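Long-range contact in mycobacterium tuberculosis paralogous family 11 (Mycobacterium smegmatis, PDB 4Y9I), which probably uses reduced coenzyme F420 to reduce quinones to quinols: residues Arg7-Phe12 against Tyr24-Arg29. Residues are numbered along the deposited sequence; the frame is centred on the assembly and turned at random.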
loop_
_atom_site.group_PDB
_atom_site.type_symbol
_atom_site.label_atom_id
_atom_site.label_comp_id
_atom_site.label_asym_id
_atom_site.label_seq_id
_atom_site.Cartn_x
_atom_site.Cartn_y
_atom_site.Cartn_z
ATOM N N ARG A 7 -14.766 -3.117 -1.156
ATOM C CA ARG A 7 -13.883 -4.281 -1.468
ATOM C C ARG A 7 -14.044 -4.500 -2.944
ATOM O O ARG A 7 -15.160 -4.421 -3.434
ATOM C CB ARG A 7 -14.285 -5.534 -0.725
ATOM C CG ARG A 7 -14.228 -5.281 0.745
ATOM C CD ARG A 7 -14.298 -6.536 1.576
ATOM N NE ARG A 7 -14.360 -6.178 2.977
ATOM C CZ ARG A 7 -14.514 -7.035 3.967
ATOM N NH1 ARG A 7 -14.638 -8.327 3.709
ATOM N NH2 ARG A 7 -14.583 -6.565 5.214
ATOM N N PRO A 8 -12.961 -4.788 -3.668
ATOM C CA PRO A 8 -11.652 -5.224 -3.194
ATOM C C PRO A 8 -10.590 -4.144 -3.013
ATOM O O PRO A 8 -9.422 -4.475 -3.005
ATOM C CB PRO A 8 -11.233 -6.205 -4.310
ATOM C CG PRO A 8 -11.701 -5.606 -5.514
ATOM C CD PRO A 8 -13.067 -5.048 -5.127
ATOM N N ILE A 9 -11.008 -2.872 -2.940
ATOM C CA ILE A 9 -10.010 -1.782 -2.983
ATOM C C ILE A 9 -10.106 -0.990 -1.716
ATOM O O ILE A 9 -11.199 -0.802 -1.169
ATOM C CB ILE A 9 -10.274 -0.916 -4.252
ATOM C CG1 ILE A 9 -10.091 -1.801 -5.523
ATOM C CG2 ILE A 9 -9.429 0.361 -4.276
ATOM C CD1 ILE A 9 -10.646 -1.140 -6.777
ATOM N N VAL A 10 -8.992 -0.433 -1.271
ATOM C CA VAL A 10 -8.992 0.563 -0.238
ATOM C C VAL A 10 -8.211 1.823 -0.688
ATOM O O VAL A 10 -7.508 1.796 -1.710
ATOM C CB VAL A 10 -8.387 0.052 1.050
ATOM C CG1 VAL A 10 -9.231 -1.080 1.617
ATOM C CG2 VAL A 10 -6.949 -0.301 0.872
ATOM N N LEU A 11 -8.434 2.920 0.034
ATOM C CA LEU A 11 -7.762 4.187 -0.291
ATOM C C LEU A 11 -6.760 4.613 0.760
ATOM O O LEU A 11 -7.087 4.663 1.960
ATOM C CB LEU A 11 -8.806 5.315 -0.371
ATOM C CG LEU A 11 -8.236 6.667 -0.809
ATOM C CD1 LEU A 11 -7.966 6.684 -2.289
ATOM C CD2 LEU A 11 -9.226 7.734 -0.464
ATOM N N PHE A 12 -5.550 4.894 0.298
ATOM C CA PHE A 12 -4.492 5.431 1.170
ATOM C C PHE A 12 -4.269 6.850 0.826
ATOM O O PHE A 12 -4.036 7.176 -0.350
ATOM C CB PHE A 12 -3.227 4.651 0.959
ATOM C CG PHE A 12 -3.353 3.180 1.382
ATOM C CD1 PHE A 12 -3.197 2.856 2.716
ATOM C CD2 PHE A 12 -3.665 2.203 0.477
ATOM C CE1 PHE A 12 -3.318 1.534 3.163
ATOM C CE2 PHE A 12 -3.799 0.881 0.918
ATOM C CZ PHE A 12 -3.671 0.542 2.280
ATOM N N TYR A 24 -4.062 10.801 -3.304
ATOM C CA TYR A 24 -5.016 9.738 -3.007
ATOM C C TYR A 24 -4.614 8.513 -3.834
ATOM O O TYR A 24 -4.562 8.606 -5.059
ATOM C CB TYR A 24 -6.413 10.219 -3.316
ATOM C CG TYR A 24 -6.768 11.463 -2.567
ATOM C CD1 TYR A 24 -7.181 11.443 -1.249
ATOM C CD2 TYR A 24 -6.576 12.734 -3.188
ATOM C CE1 TYR A 24 -7.448 12.646 -0.553
ATOM C CE2 TYR A 24 -6.776 13.908 -2.492
ATOM C CZ TYR A 24 -7.239 13.869 -1.209
ATOM O OH TYR A 24 -7.507 15.060 -0.516
ATOM N N VAL A 25 -4.318 7.408 -3.151
ATOM C CA VAL A 25 -3.682 6.236 -3.761
ATOM C C VAL A 25 -4.617 5.019 -3.489
ATOM O O VAL A 25 -4.566 4.412 -2.422
ATOM C CB VAL A 25 -2.305 6.001 -3.163
ATOM C CG1 VAL A 25 -1.610 4.868 -3.847
ATOM C CG2 VAL A 25 -1.455 7.252 -3.186
ATOM N N PRO A 26 -5.466 4.682 -4.430
ATOM C CA PRO A 26 -6.275 3.434 -4.296
ATOM C C PRO A 26 -5.380 2.249 -4.590
ATOM O O PRO A 26 -4.661 2.193 -5.613
ATOM C CB PRO A 26 -7.385 3.570 -5.324
ATOM C CG PRO A 26 -7.136 4.899 -5.992
ATOM C CD PRO A 26 -5.749 5.355 -5.709
ATOM N N LEU A 27 -5.482 1.239 -3.716
ATOM C CA LEU A 27 -4.724 0.029 -3.877
ATOM C C LEU A 27 -5.627 -1.214 -3.554
ATOM O O LEU A 27 -6.560 -1.081 -2.744
ATOM C CB LEU A 27 -3.475 -0.025 -2.997
ATOM C CG LEU A 27 -2.441 1.086 -3.167
ATOM C CD1 LEU A 27 -1.353 0.938 -2.154
ATOM C CD2 LEU A 27 -1.783 1.046 -4.525
ATOM N N MET A 28 -5.191 -2.403 -4.025
ATOM C CA MET A 28 -5.892 -3.603 -3.593
ATOM C C MET A 28 -5.915 -3.704 -2.037
ATOM O O MET A 28 -4.871 -3.462 -1.364
ATOM C CB MET A 28 -5.245 -4.868 -4.158
ATOM C CG MET A 28 -5.204 -4.854 -5.706
ATOM S SD MET A 28 -6.894 -4.788 -6.415
ATOM C CE MET A 28 -7.624 -6.389 -5.888
ATOM N N ARG A 29 -7.061 -4.086 -1.530
ATOM C CA ARG A 29 -7.246 -4.348 -0.092
ATOM C C ARG A 29 -6.503 -5.634 0.318
ATOM O O ARG A 29 -6.800 -6.748 -0.181
ATOM C CB ARG A 29 -8.707 -4.503 0.236
ATOM C CG ARG A 29 -9.016 -4.682 1.715
ATOM C CD ARG A 29 -10.514 -4.687 1.936
ATOM N NE ARG A 29 -10.884 -4.785 3.335
ATOM C CZ ARG A 29 -10.856 -5.911 4.045
ATOM N NH1 ARG A 29 -10.492 -7.041 3.503
ATOM N NH2 ARG A 29 -11.214 -5.908 5.318
HETATM O O HOH W 1 -8.464 -7.047 -2.302
#
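Arg29 sets CG anti to its backbone N (chi1 -176°) and runs extended to NE, while Arg7, also extended from CG, starts with CG beside its own backbone N (chi1 -59°); the two side chains thereby bring their guanidinium groups together to stack as an offset pair. The planes lie 20° apart, with Arg7 NE over the centre of the Arg29 group and Arg7 NH2 3.4 Å from Arg29 NH2. This is a stack of like charges, which the salt bridge from Arg29 NE to Asp65 probably makes tolerable. The aliphatic part of Arg29 passes over Val10, whose CG1 lies 3.6 Å from Arg29 CG.

Five backbone hydrogen bonds join the two segments. Val10 and Leu27 exchange a reciprocal pair, with 2.9 Å from Val10 N to Leu27 O, and Phe12 and Val25 exchange another, in which Phe12 N meets Val25 O from above its carbonyl plane. The fifth, just beyond the strand pairing, joins Arg29 N to Pro8 O at 2.8 Å, next to the cis peptide bond preceding Pro8. A water donates to Pro8 O as well and also to Arg29 O, bridging the two segments where the regular pairing stops.

On one face of the sheet, Leu27 CD1 approaches the Phe12 ring obliquely, 3.7 Å from Phe12 CD2; Phe12 also packs on Tyr36 and Met38 of strand 35-39, and Leu27 on Met38. Leu11 and Pro26 share the other face, Leu11 CD1 resting near the Pro26 ring and 4.0 Å from neighbouring Tyr24 CB, with Ile9 CG2 beside Pro26 CB. Met28 diverges from Ile9 and, bent at chi2 and chi3, curls to put CE 3.9 Å from Pro8 CB.

The arrangement is an antiparallel beta hairpin between strands 9-15 and 22-32, part of the closed six-stranded barrel of this F420H2-dependent reductase family, related to FMN-binding split barrels.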